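Local coordinates for protein cGAS/DncV-like nucleotidyltransferase in E. coli homolog (Elizabethkingia meningoseptica ATCC 13253 = NBRC 12535, PDB 6E0O) that synthesizes cyclic nucleotide second messengers, probably cyclic di-AMP and cyclic di-GMP, for a CBASS system that defends the bacterium against phage, at residues Tyr50-Asn55 / Glu172-Asn177; Ile138-Leu143 / Glu155-Tyr160; Ile168-Gln173 / Asn261-Leu266. One frame throughout, in Å; residues are numbered along the deposited sequence. Where two conformers were deposited one is given.

Contact 1 of 3, residues Tyr50-Asn55 / Glu172-Asn177; sequences YRNNTN and EQHYSN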
loop_
_atom_site.group_PDB
_atom_site.type_symbol
_atom_site.label_atom_id
_atom_site.label_comp_id
_atom_site.label_asym_id
_atom_site.label_seq_id
_atom_site.Cartn_x
_atom_site.Cartn_y
_atom_site.Cartn_z
ATOM N N TYR A 50 2.491 -0.672 6.534
ATOM C CA TYR A 50 3.529 -0.604 7.556
ATOM C C TYR A 50 4.822 -0.040 6.981
ATOM O O TYR A 50 5.537 0.695 7.667
ATOM C CB TYR A 50 3.763 -1.971 8.187
ATOM C CG TYR A 50 2.761 -2.345 9.257
ATOM C CD1 TYR A 50 1.595 -3.020 8.937
ATOM C CD2 TYR A 50 2.992 -2.038 10.587
ATOM C CE1 TYR A 50 0.686 -3.385 9.915
ATOM C CE2 TYR A 50 2.098 -2.405 11.573
ATOM C CZ TYR A 50 0.942 -3.065 11.233
ATOM O OH TYR A 50 0.058 -3.419 12.224
ATOM N N ARG A 51 5.137 -0.375 5.728
ATOM C CA ARG A 51 6.338 0.162 5.096
ATOM C C ARG A 51 6.211 1.665 4.863
ATOM O O ARG A 51 7.144 2.432 5.128
ATOM C CB ARG A 51 6.588 -0.549 3.766
ATOM C CG ARG A 51 7.805 -0.034 3.012
ATOM C CD ARG A 51 9.093 -0.447 3.672
ATOM N NE ARG A 51 10.262 0.172 3.051
ATOM C CZ ARG A 51 10.873 -0.285 1.960
ATOM N NH1 ARG A 51 10.426 -1.368 1.335
ATOM N NH2 ARG A 51 11.925 0.354 1.478
ATOM N N ASN A 52 5.071 2.097 4.351
ATOM C CA ASN A 52 4.866 3.488 3.981
ATOM C C ASN A 52 4.298 4.326 5.116
ATOM O O ASN A 52 4.122 5.540 4.943
ATOM C CB ASN A 52 3.952 3.551 2.761
ATOM C CG ASN A 52 4.473 2.713 1.616
ATOM O OD1 ASN A 52 5.651 2.776 1.284
ATOM N ND2 ASN A 52 3.599 1.921 1.010
ATOM N N ASN A 53 4.027 3.707 6.260
ATOM C CA ASN A 53 3.516 4.379 7.452
ATOM C C ASN A 53 2.167 5.056 7.208
ATOM O O ASN A 53 1.954 6.210 7.580
ATOM C CB ASN A 53 4.527 5.361 8.039
ATOM C CG ASN A 53 4.263 5.644 9.501
ATOM O OD1 ASN A 53 3.748 4.790 10.231
ATOM N ND2 ASN A 53 4.611 6.843 9.943
ATOM N N THR A 54 1.237 4.311 6.619
ATOM C CA THR A 54 -0.091 4.828 6.315
ATOM C C THR A 54 -1.209 4.031 6.987
ATOM O O THR A 54 -2.348 4.082 6.526
ATOM C CB THR A 54 -0.294 4.861 4.802
ATOM O OG1 THR A 54 -0.118 3.536 4.289
ATOM C CG2 THR A 54 0.692 5.806 4.137
ATOM N N ASN A 55 -0.931 3.341 8.090
ATOM C CA ASN A 55 -1.964 2.570 8.773
ATOM C C ASN A 55 -2.894 3.476 9.567
ATOM O O ASN A 55 -2.441 4.375 10.276
ATOM C CB ASN A 55 -1.325 1.634 9.795
ATOM C CG ASN A 55 -0.854 0.352 9.203
ATOM O OD1 ASN A 55 -1.583 -0.320 8.476
ATOM N ND2 ASN A 55 0.384 -0.005 9.507
ATOM N N GLU A 172 10.083 -0.253 -3.559
ATOM C CA GLU A 172 11.161 0.608 -3.089
ATOM C C GLU A 172 10.983 2.026 -3.613
ATOM O O GLU A 172 11.117 2.997 -2.864
ATOM C CB GLU A 172 12.515 0.029 -3.509
ATOM C CG GLU A 172 12.790 -1.348 -2.938
ATOM C CD GLU A 172 12.772 -1.367 -1.424
ATOM O OE1 GLU A 172 13.273 -0.406 -0.816
ATOM O OE2 GLU A 172 12.264 -2.342 -0.831
ATOM N N GLN A 173 10.703 2.161 -4.906
ATOM C CA GLN A 173 10.499 3.476 -5.494
ATOM C C GLN A 173 9.236 4.138 -4.950
ATOM O O GLN A 173 9.203 5.357 -4.742
ATOM C CB GLN A 173 10.439 3.328 -7.012
ATOM C CG GLN A 173 11.728 2.777 -7.646
ATOM C CD GLN A 173 11.806 1.250 -7.793
ATOM O OE1 GLN A 173 11.184 0.493 -7.051
ATOM N NE2 GLN A 173 12.591 0.803 -8.762
ATOM N N HIS A 174 8.184 3.352 -4.731
ATOM C CA HIS A 174 6.990 3.848 -4.064
ATOM C C HIS A 174 7.330 4.396 -2.683
ATOM O O HIS A 174 6.935 5.516 -2.323
ATOM C CB HIS A 174 6.003 2.689 -3.944
ATOM C CG HIS A 174 4.701 3.058 -3.321
ATOM N ND1 HIS A 174 3.557 3.249 -4.061
ATOM C CD2 HIS A 174 4.354 3.244 -2.028
ATOM C CE1 HIS A 174 2.562 3.563 -3.249
ATOM N NE2 HIS A 174 3.019 3.563 -2.009
ATOM N N TYR A 175 8.062 3.609 -1.897
ATOM C CA TYR A 175 8.449 4.035 -0.558
ATOM C C TYR A 175 9.234 5.343 -0.621
ATOM O O TYR A 175 8.918 6.319 0.075
ATOM C CB TYR A 175 9.279 2.942 0.150
ATOM C CG TYR A 175 9.916 3.527 1.379
ATOM C CD1 TYR A 175 9.176 3.705 2.538
ATOM C CD2 TYR A 175 11.231 3.981 1.362
ATOM C CE1 TYR A 175 9.721 4.303 3.652
ATOM C CE2 TYR A 175 11.787 4.589 2.476
ATOM C CZ TYR A 175 11.024 4.741 3.616
ATOM O OH TYR A 175 11.537 5.342 4.733
ATOM N N SER A 176 10.267 5.386 -1.458
ATOM C CA SER A 176 11.167 6.535 -1.452
ATOM C C SER A 176 10.468 7.800 -1.939
ATOM O O SER A 176 10.644 8.875 -1.349
ATOM C CB SER A 176 12.378 6.234 -2.323
ATOM O OG SER A 176 13.093 5.149 -1.775
ATOM N N ASN A 177 9.695 7.692 -3.013
ATOM C CA ASN A 177 9.037 8.878 -3.549
ATOM C C ASN A 177 7.971 9.404 -2.598
ATOM O O ASN A 177 7.802 10.621 -2.462
ATOM C CB ASN A 177 8.455 8.593 -4.929
ATOM C CG ASN A 177 9.518 8.486 -5.996
ATOM O OD1 ASN A 177 10.678 8.834 -5.770
ATOM N ND2 ASN A 177 9.127 8.015 -7.170
HETATM O O HOH W 1 6.602 5.970 1.809
#
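Arg-51 and Glu-172 meet in an end-on, two-pronged salt bridge. NH2 of Arg-51 donates to OE1 of Glu-172 at 2.8 Å and NH1 of Arg-51 to OE2 of Glu-172 at 3.0 Å, both nearly straight. The two oxygens lie close to the guanidinium plane, but the carboxylate is turned 37° against it, so both bonds arrive well out of the carboxylate plane, the one to OE1 on the syn side. Arg-51 holds CG anti to its backbone N (chi1 179°) and a bend at chi2 places CD, from where the chain runs out past Tyr-175 to Glu-172. Glu-172 starts out away from the other segment and comes back through its own bend at chi2.

The guanidinium also lies on Tyr-175, its plane 29° from the ring. This is an off-centre cation-pi stack, with CZ of Arg-51 4.5 Å from the Tyr-175 ring centroid and NE of Arg-51 over the rim near CD1. The two side chains cross at about a right angle, and CE1 of Tyr-175 comes to 3.5 Å from the carbonyl O of Arg-51. NH1 has a second acceptor, the carbonyl O of Leu-46.

Helix 48-52 follows the first strand of the nucleotidyltransferase core and begins with the Gly-Ser pair of that superfamily; Arg-51 and Asn-52 probably belong to a GTP-binding site. Helix 171-184 here packs against its C-terminal end, where Asn-53 leaves helical geometry with positive phi.

The amide of Asn-52 touches both His-174 and Tyr-175. Its ND2 is 3.4 Å from CD2 of His-174, obliquely to the ring, while OD1 sits at the edge of the Tyr-175 ring. A water donates to the carbonyl O of Tyr-175 at 2.9 Å and, weakly, to OD1 of Asn-52. The imidazole of His-174 has its polar partner elsewhere, bonding through NE2 to Glu-220.

Contact 2 of 3, residues Ile138-Leu143 / Glu155-Tyr160; sequences IPCFVL and EGIKFY. With nucleotides of chain B.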
loop_
_atom_site.group_PDB
_atom_site.type_symbol
_atom_site.label_atom_id
_atom_site.label_comp_id
_atom_site.label_asym_id
_atom_site.label_seq_id
_atom_site.Cartn_x
_atom_site.Cartn_y
_atom_site.Cartn_z
ATOM N N ILE A 138 4.110 -12.488 0.859
ATOM C CA ILE A 138 4.030 -12.339 -0.592
ATOM C C ILE A 138 5.292 -12.931 -1.207
ATOM O O ILE A 138 6.298 -12.218 -1.360
ATOM C CB ILE A 138 3.853 -10.865 -0.986
ATOM C CG1 ILE A 138 2.627 -10.281 -0.276
ATOM C CG2 ILE A 138 3.705 -10.745 -2.485
ATOM C CD1 ILE A 138 2.706 -8.814 -0.046
ATOM N N PRO A 139 5.308 -14.220 -1.551
ATOM C CA PRO A 139 6.439 -14.750 -2.326
ATOM C C PRO A 139 6.468 -14.109 -3.705
ATOM O O PRO A 139 5.425 -13.837 -4.303
ATOM C CB PRO A 139 6.154 -16.256 -2.394
ATOM C CG PRO A 139 4.682 -16.357 -2.266
ATOM C CD PRO A 139 4.261 -15.235 -1.333
ATOM N N CYS A 140 7.676 -13.872 -4.210
ATOM C CA CYS A 140 7.827 -13.194 -5.491
ATOM C C CYS A 140 9.247 -13.381 -5.998
ATOM O O CYS A 140 10.108 -13.932 -5.311
ATOM C CB CYS A 140 7.496 -11.703 -5.378
ATOM S SG CYS A 140 8.566 -10.813 -4.219
ATOM N N PHE A 141 9.467 -12.919 -7.226
ATOM C CA PHE A 141 10.764 -12.901 -7.874
ATOM C C PHE A 141 11.157 -11.463 -8.210
ATOM O O PHE A 141 10.333 -10.545 -8.187
ATOM C CB PHE A 141 10.714 -13.693 -9.188
ATOM C CG PHE A 141 10.489 -15.180 -9.036
ATOM C CD1 PHE A 141 11.298 -15.954 -8.223
ATOM C CD2 PHE A 141 9.489 -15.808 -9.754
ATOM C CE1 PHE A 141 11.102 -17.323 -8.125
ATOM C CE2 PHE A 141 9.292 -17.177 -9.651
ATOM C CZ PHE A 141 10.092 -17.926 -8.830
ATOM N N VAL A 142 12.441 -11.281 -8.532
ATOM C CA VAL A 142 12.911 -10.021 -9.089
ATOM C C VAL A 142 12.271 -9.765 -10.442
ATOM O O VAL A 142 12.116 -10.675 -11.267
ATOM C CB VAL A 142 14.442 -10.056 -9.227
ATOM C CG1 VAL A 142 14.960 -8.844 -9.999
ATOM C CG2 VAL A 142 15.104 -10.140 -7.874
ATOM N N LEU A 143 11.911 -8.509 -10.674
ATOM C CA LEU A 143 11.370 -8.041 -11.939
ATOM C C LEU A 143 12.209 -6.885 -12.456
ATOM O O LEU A 143 12.548 -5.973 -11.698
ATOM C CB LEU A 143 9.948 -7.522 -11.747
ATOM C CG LEU A 143 9.349 -6.767 -12.934
ATOM C CD1 LEU A 143 9.012 -7.745 -14.041
ATOM C CD2 LEU A 143 8.136 -5.959 -12.515
ATOM N N GLU A 155 13.904 -1.862 -11.431
ATOM C CA GLU A 155 13.823 -3.144 -10.751
ATOM C C GLU A 155 12.731 -3.098 -9.692
ATOM O O GLU A 155 12.695 -2.182 -8.857
ATOM C CB GLU A 155 15.150 -3.533 -10.102
ATOM C CG GLU A 155 15.059 -4.894 -9.456
ATOM C CD GLU A 155 16.349 -5.355 -8.825
ATOM O OE1 GLU A 155 17.430 -5.068 -9.392
ATOM O OE2 GLU A 155 16.276 -6.010 -7.766
ATOM N N GLY A 156 11.867 -4.106 -9.719
ATOM C CA GLY A 156 10.834 -4.299 -8.726
ATOM C C GLY A 156 10.642 -5.770 -8.455
ATOM O O GLY A 156 11.610 -6.539 -8.456
ATOM N N ILE A 157 9.394 -6.173 -8.232
ATOM C CA ILE A 157 9.068 -7.554 -7.921
ATOM C C ILE A 157 7.927 -7.996 -8.815
ATOM O O ILE A 157 7.123 -7.190 -9.291
ATOM C CB ILE A 157 8.691 -7.766 -6.441
ATOM C CG1 ILE A 157 7.530 -6.860 -6.024
ATOM C CG2 ILE A 157 9.915 -7.533 -5.566
ATOM C CD1 ILE A 157 7.006 -7.170 -4.638
ATOM N N LYS A 158 7.851 -9.307 -9.012
ATOM C CA LYS A 158 6.756 -9.900 -9.760
ATOM C C LYS A 158 6.324 -11.215 -9.129
ATOM O O LYS A 158 7.139 -11.970 -8.588
ATOM C CB LYS A 158 7.146 -10.138 -11.215
ATOM C CG LYS A 158 8.181 -11.193 -11.434
ATOM C CD LYS A 158 8.365 -11.434 -12.927
ATOM C CE LYS A 158 9.423 -12.479 -13.178
ATOM N NZ LYS A 158 9.659 -12.639 -14.640
ATOM N N PHE A 159 5.028 -11.472 -9.192
ATOM C CA PHE A 159 4.486 -12.748 -8.775
ATOM C C PHE A 159 3.224 -12.991 -9.584
ATOM O O PHE A 159 2.825 -12.167 -10.410
ATOM C CB PHE A 159 4.274 -12.808 -7.263
ATOM C CG PHE A 159 3.332 -11.782 -6.728
ATOM C CD1 PHE A 159 3.787 -10.530 -6.350
ATOM C CD2 PHE A 159 1.993 -12.087 -6.550
ATOM C CE1 PHE A 159 2.918 -9.590 -5.826
ATOM C CE2 PHE A 159 1.118 -11.155 -6.030
ATOM C CZ PHE A 159 1.579 -9.902 -5.665
ATOM N N TYR A 160 2.608 -14.141 -9.363
ATOM C CA TYR A 160 1.404 -14.521 -10.079
ATOM C C TYR A 160 0.305 -14.827 -9.083
ATOM O O TYR A 160 0.545 -15.473 -8.064
ATOM C CB TYR A 160 1.677 -15.718 -10.980
ATOM C CG TYR A 160 2.757 -15.388 -11.983
ATOM C CD1 TYR A 160 4.104 -15.513 -11.655
ATOM C CD2 TYR A 160 2.434 -14.902 -13.239
ATOM C CE1 TYR A 160 5.092 -15.193 -12.563
ATOM C CE2 TYR A 160 3.415 -14.581 -14.157
ATOM C CZ TYR A 160 4.744 -14.730 -13.814
ATOM O OH TYR A 160 5.727 -14.408 -14.722
ATOM P P A B 2 -5.263 -7.035 -2.425
ATOM O OP1 A B 2 -4.935 -7.405 -3.826
ATOM O OP2 A B 2 -6.469 -7.626 -1.781
ATOM O "O5'" A B 2 -4.004 -7.404 -1.519
ATOM C "C5'" A B 2 -3.763 -8.744 -1.095
ATOM C "C4'" A B 2 -2.308 -8.971 -0.766
ATOM O "O4'" A B 2 -1.541 -8.929 -1.998
ATOM C "C3'" A B 2 -1.684 -7.934 0.164
ATOM O "O3'" A B 2 -0.717 -8.550 1.012
ATOM C "C2'" A B 2 -1.001 -6.973 -0.800
ATOM O "O2'" A B 2 0.102 -6.275 -0.257
ATOM C "C1'" A B 2 -0.572 -7.903 -1.933
ATOM N N9 A B 2 -0.541 -7.233 -3.233
ATOM C C8 A B 2 -1.622 -6.865 -4.001
ATOM N N7 A B 2 -1.301 -6.271 -5.121
ATOM C C5 A B 2 0.087 -6.233 -5.087
ATOM C C6 A B 2 1.046 -5.720 -5.982
ATOM N N6 A B 2 0.763 -5.126 -7.143
ATOM N N1 A B 2 2.332 -5.866 -5.633
ATOM C C2 A B 2 2.652 -6.451 -4.480
ATOM N N3 A B 2 1.846 -6.973 -3.556
ATOM C C4 A B 2 0.565 -6.827 -3.928
#
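Phe-141 and Lys-158 form an antiparallel hydrogen-bonded pair, as do Leu-143 and Gly-156, with Val-142 and Ile-157 the non-hydrogen-bonded pair between them. Phe-141 N donates to Lys-158 O at 2.9 Å, almost in line with the C=O bond, whereas Leu-143 N reaches Gly-156 O from well above the carbonyl plane. The strands run antiparallel with a marked twist, their N-to-C directions 141° apart and their axes as close as 4.1 Å. Toward Ile-138 the bridges stop, and Phe-159 CB lies 3.3 Å from the carbonyl O of Pro-139.

The segments are the two arms of a beta hairpin, strands 135-147 and 152-160, in the mixed sheet of the nucleotidyltransferase domain. Strand 62-68 flanks one arm and strand 166-169 the other.

On the face carrying Phe-141, Lys-158 lies across Leu-143 at about a right angle, its CD 3.9 Å from Leu-143 CD1. Cys-140 SG rests on CB and CG2 of Ile-157. Phe-159 CG stands between its backbone N and carbonyl carbon (chi1 60°), and one face of the ring takes Ile-138 CG2 in a CH-pi contact, 3.9 Å from the ring centroid. The edge of that ring meets adenine A2 of chain B, Phe-159 CE1 being 3.4 Å from its C2. Ile-138 CD1 lies beside the ribose, 3.6 Å from O3' of A2.

Contact 3 of 3, residues Ile168-Gln173 / Asn261-Leu266; sequences ISFPEQ and NRLFWL. With nucleotides of chain B.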
loop_
_atom_site.group_PDB
_atom_site.type_symbol
_atom_site.label_atom_id
_atom_site.label_comp_id
_atom_site.label_asym_id
_atom_site.label_seq_id
_atom_site.Cartn_x
_atom_site.Cartn_y
_atom_site.Cartn_z
ATOM N N ILE A 168 2.874 -7.051 -10.618
ATOM C CA ILE A 168 4.179 -6.413 -10.536
ATOM C C ILE A 168 4.069 -5.211 -9.610
ATOM O O ILE A 168 3.003 -4.605 -9.459
ATOM C CB ILE A 168 4.749 -6.011 -11.917
ATOM C CG1 ILE A 168 3.908 -4.915 -12.555
ATOM C CG2 ILE A 168 4.838 -7.234 -12.833
ATOM C CD1 ILE A 168 4.519 -4.357 -13.827
ATOM N N SER A 169 5.187 -4.862 -8.992
ATOM C CA SER A 169 5.199 -3.768 -8.039
ATOM C C SER A 169 6.614 -3.214 -7.978
ATOM O O SER A 169 7.586 -3.917 -8.255
ATOM C CB SER A 169 4.726 -4.244 -6.651
ATOM O OG SER A 169 4.465 -3.150 -5.798
ATOM N N PHE A 170 6.709 -1.953 -7.570
ATOM C CA PHE A 170 7.977 -1.253 -7.368
ATOM C C PHE A 170 7.945 -0.646 -5.975
ATOM O O PHE A 170 7.914 0.581 -5.811
ATOM C CB PHE A 170 8.218 -0.222 -8.476
ATOM C CG PHE A 170 8.319 -0.858 -9.827
ATOM C CD1 PHE A 170 7.186 -1.072 -10.582
ATOM C CD2 PHE A 170 9.530 -1.317 -10.303
ATOM C CE1 PHE A 170 7.260 -1.700 -11.809
ATOM C CE2 PHE A 170 9.616 -1.951 -11.532
ATOM C CZ PHE A 170 8.480 -2.150 -12.281
ATOM N N PRO A 171 7.943 -1.495 -4.939
ATOM C CA PRO A 171 7.749 -0.989 -3.572
ATOM C C PRO A 171 8.846 -0.067 -3.100
ATOM O O PRO A 171 8.576 0.803 -2.268
ATOM C CB PRO A 171 7.676 -2.264 -2.719
ATOM C CG PRO A 171 8.373 -3.336 -3.560
ATOM C CD PRO A 171 8.002 -2.975 -4.984
ATOM N N GLU A 172 10.083 -0.253 -3.559
ATOM C CA GLU A 172 11.161 0.608 -3.089
ATOM C C GLU A 172 10.983 2.026 -3.613
ATOM O O GLU A 172 11.117 2.997 -2.864
ATOM C CB GLU A 172 12.515 0.029 -3.509
ATOM C CG GLU A 172 12.790 -1.348 -2.938
ATOM C CD GLU A 172 12.772 -1.367 -1.424
ATOM O OE1 GLU A 172 13.273 -0.406 -0.816
ATOM O OE2 GLU A 172 12.264 -2.342 -0.831
ATOM N N GLN A 173 10.703 2.161 -4.906
ATOM C CA GLN A 173 10.499 3.476 -5.494
ATOM C C GLN A 173 9.236 4.138 -4.950
ATOM O O GLN A 173 9.203 5.357 -4.742
ATOM C CB GLN A 173 10.439 3.328 -7.012
ATOM C CG GLN A 173 11.728 2.777 -7.646
ATOM C CD GLN A 173 11.806 1.250 -7.793
ATOM O OE1 GLN A 173 11.184 0.493 -7.051
ATOM N NE2 GLN A 173 12.591 0.803 -8.762
ATOM N N ASN A 261 5.574 5.577 -7.622
ATOM C CA ASN A 261 6.899 5.185 -8.094
ATOM C C ASN A 261 7.398 6.042 -9.253
ATOM O O ASN A 261 8.586 5.970 -9.576
ATOM C CB ASN A 261 6.922 3.697 -8.465
ATOM C CG ASN A 261 5.928 3.334 -9.550
ATOM O OD1 ASN A 261 5.806 4.019 -10.558
ATOM N ND2 ASN A 261 5.210 2.245 -9.340
ATOM N N ARG A 262 6.532 6.825 -9.892
ATOM C CA ARG A 262 6.882 7.718 -10.997
ATOM C C ARG A 262 7.427 6.982 -12.214
ATOM O O ARG A 262 7.994 7.615 -13.119
ATOM C CB ARG A 262 7.845 8.837 -10.579
ATOM C CG ARG A 262 7.171 9.943 -9.808
ATOM C CD ARG A 262 8.067 11.158 -9.659
ATOM N NE ARG A 262 7.278 12.380 -9.539
ATOM C CZ ARG A 262 7.702 13.496 -8.954
ATOM N NH1 ARG A 262 8.914 13.554 -8.420
ATOM N NH2 ARG A 262 6.904 14.553 -8.896
ATOM N N LEU A 263 7.270 5.665 -12.260
ATOM C CA LEU A 263 7.759 4.867 -13.367
ATOM C C LEU A 263 6.666 4.501 -14.349
ATOM O O LEU A 263 6.970 4.219 -15.512
ATOM C CB LEU A 263 8.380 3.572 -12.840
ATOM C CG LEU A 263 9.658 3.755 -12.026
ATOM C CD1 LEU A 263 9.955 2.497 -11.241
ATOM C CD2 LEU A 263 10.812 4.108 -12.945
ATOM N N PHE A 264 5.411 4.486 -13.903
ATOM C CA PHE A 264 4.281 4.050 -14.705
ATOM C C PHE A 264 3.088 4.931 -14.389
ATOM O O PHE A 264 3.026 5.576 -13.340
ATOM C CB PHE A 264 4.014 2.568 -14.469
ATOM C CG PHE A 264 5.163 1.714 -14.892
ATOM C CD1 PHE A 264 5.335 1.388 -16.223
ATOM C CD2 PHE A 264 6.107 1.293 -13.977
ATOM C CE1 PHE A 264 6.403 0.630 -16.635
ATOM C CE2 PHE A 264 7.186 0.531 -14.383
ATOM C CZ PHE A 264 7.335 0.204 -15.713
ATOM N N TRP A 265 2.164 4.975 -15.340
ATOM C CA TRP A 265 0.981 5.801 -15.214
ATOM C C TRP A 265 -0.034 5.140 -14.294
ATOM O O TRP A 265 -0.232 3.923 -14.332
ATOM C CB TRP A 265 0.321 5.987 -16.579
ATOM C CG TRP A 265 1.102 6.746 -17.594
ATOM C CD1 TRP A 265 1.562 6.271 -18.789
ATOM C CD2 TRP A 265 1.500 8.121 -17.528
ATOM N NE1 TRP A 265 2.223 7.263 -19.467
ATOM C CE2 TRP A 265 2.198 8.409 -18.717
ATOM C CE3 TRP A 265 1.331 9.137 -16.584
ATOM C CZ2 TRP A 265 2.738 9.668 -18.982
ATOM C CZ3 TRP A 265 1.871 10.385 -16.846
ATOM C CH2 TRP A 265 2.558 10.640 -18.038
ATOM N N LEU A 266 -0.725 5.960 -13.504
ATOM C CA LEU A 266 -1.777 5.437 -12.640
ATOM C C LEU A 266 -2.920 4.864 -13.460
ATOM O O LEU A 266 -3.449 3.792 -13.138
ATOM C CB LEU A 266 -2.283 6.542 -11.722
ATOM C CG LEU A 266 -3.333 6.118 -10.703
ATOM C CD1 LEU A 266 -2.842 5.005 -9.806
ATOM C CD2 LEU A 266 -3.773 7.328 -9.871
ATOM P P A B 2 -5.263 -7.035 -2.425
ATOM O OP1 A B 2 -4.935 -7.405 -3.826
ATOM O OP2 A B 2 -6.469 -7.626 -1.781
ATOM O "O5'" A B 2 -4.004 -7.404 -1.519
ATOM C "C5'" A B 2 -3.763 -8.744 -1.095
ATOM C "C4'" A B 2 -2.308 -8.971 -0.766
ATOM O "O4'" A B 2 -1.541 -8.929 -1.998
ATOM C "C3'" A B 2 -1.684 -7.934 0.164
ATOM O "O3'" A B 2 -0.717 -8.550 1.012
ATOM C "C2'" A B 2 -1.001 -6.973 -0.800
ATOM O "O2'" A B 2 0.102 -6.275 -0.257
ATOM C "C1'" A B 2 -0.572 -7.903 -1.933
ATOM N N9 A B 2 -0.541 -7.233 -3.233
ATOM C C8 A B 2 -1.622 -6.865 -4.001
ATOM N N7 A B 2 -1.301 -6.271 -5.121
ATOM C C5 A B 2 0.087 -6.233 -5.087
ATOM C C6 A B 2 1.046 -5.720 -5.982
ATOM N N6 A B 2 0.763 -5.126 -7.143
ATOM N N1 A B 2 2.332 -5.866 -5.633
ATOM C C2 A B 2 2.652 -6.451 -4.480
ATOM N N3 A B 2 1.846 -6.973 -3.556
ATOM C C4 A B 2 0.565 -6.827 -3.928
HETATM O O HOH W 2 4.588 0.265 -7.146
#
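Phe-170 packs against Leu-263 and Phe-264 in this buried contact. Leu-263 puts CD1 over one face of the Phe-170 ring, 4.0 Å from Phe-170 CD2. Phe-264 approaches that ring obliquely, its CE2 3.4 Å from Phe-170 CE1. The two aromatic planes are only 28° apart but slid past one another, with centroids separated by 5.4 Å, so the rings touch at their rims and barely overlap. The aliphatic part of Gln-173 extends the patch: its CB packs against CB of Asn-261, and its CG against CD1 of Leu-263. Bent at chi2 (91°), Gln-173 ends in an amide whose NE2 donates to the carbonyl O of Glu-155.

The polar contribution centres on Asn-261. Its OD1 accepts from the backbone N of Leu-263 at 2.8 Å, forming an Asx turn, and more weakly from N of Phe-264. This grip fixes the amide and ties the turn together, with Arg-262 at positive phi in between. ND2 of Asn-261 donates to Glu-259 and to a water, which it meets at 3.0 Å. The same water accepts from the backbone N of Phe-170 and so bridges the segments.

Contacts with nucleotide A2 of chain B lie on the first two residues of segment 168-173. N6 of the adenine donates to the carbonyl O of Ile-168 at 3.3 Å, and N1 lies 3.1 Å from CB of Ser-169. The strand end thus lines the Watson-Crick edge of the base, and the exocyclic amine meeting a carbonyl is consistent with recognition of adenine. The Asx turn of 261-266 is thereby packed against a strand-to-helix junction, with Phe-170 at the N-cap position of helix 171-184, beside the adenine site.

How the contacts relate
Contacts 1 and 3 share Glu-172 and Gln-173 at the start of helix 171-184, their centres about 11 Å apart; Asn-177 of contact 1 also packs on the 261-266 turn, with ND2 3.2 Å from Asn-261 O. Contact 2 joins contact 3 through the sheet, where Ile-157 N lies 2.9 Å from Ser-169 O in a probable hydrogen bond. Contacts 1 and 2, centres about 17 Å apart, are linked by Gln-173. Contacts 2 and 3 meet the same adenine, Phe-159 at C2 and N3, Ile-168 and Ser-169 at N6 and N1. The side chains of Ile-138 and Asn-52 lie about 7 and 8 Å from a magnesium ion, consistent with contacts 1 and 2 lying beside the active site.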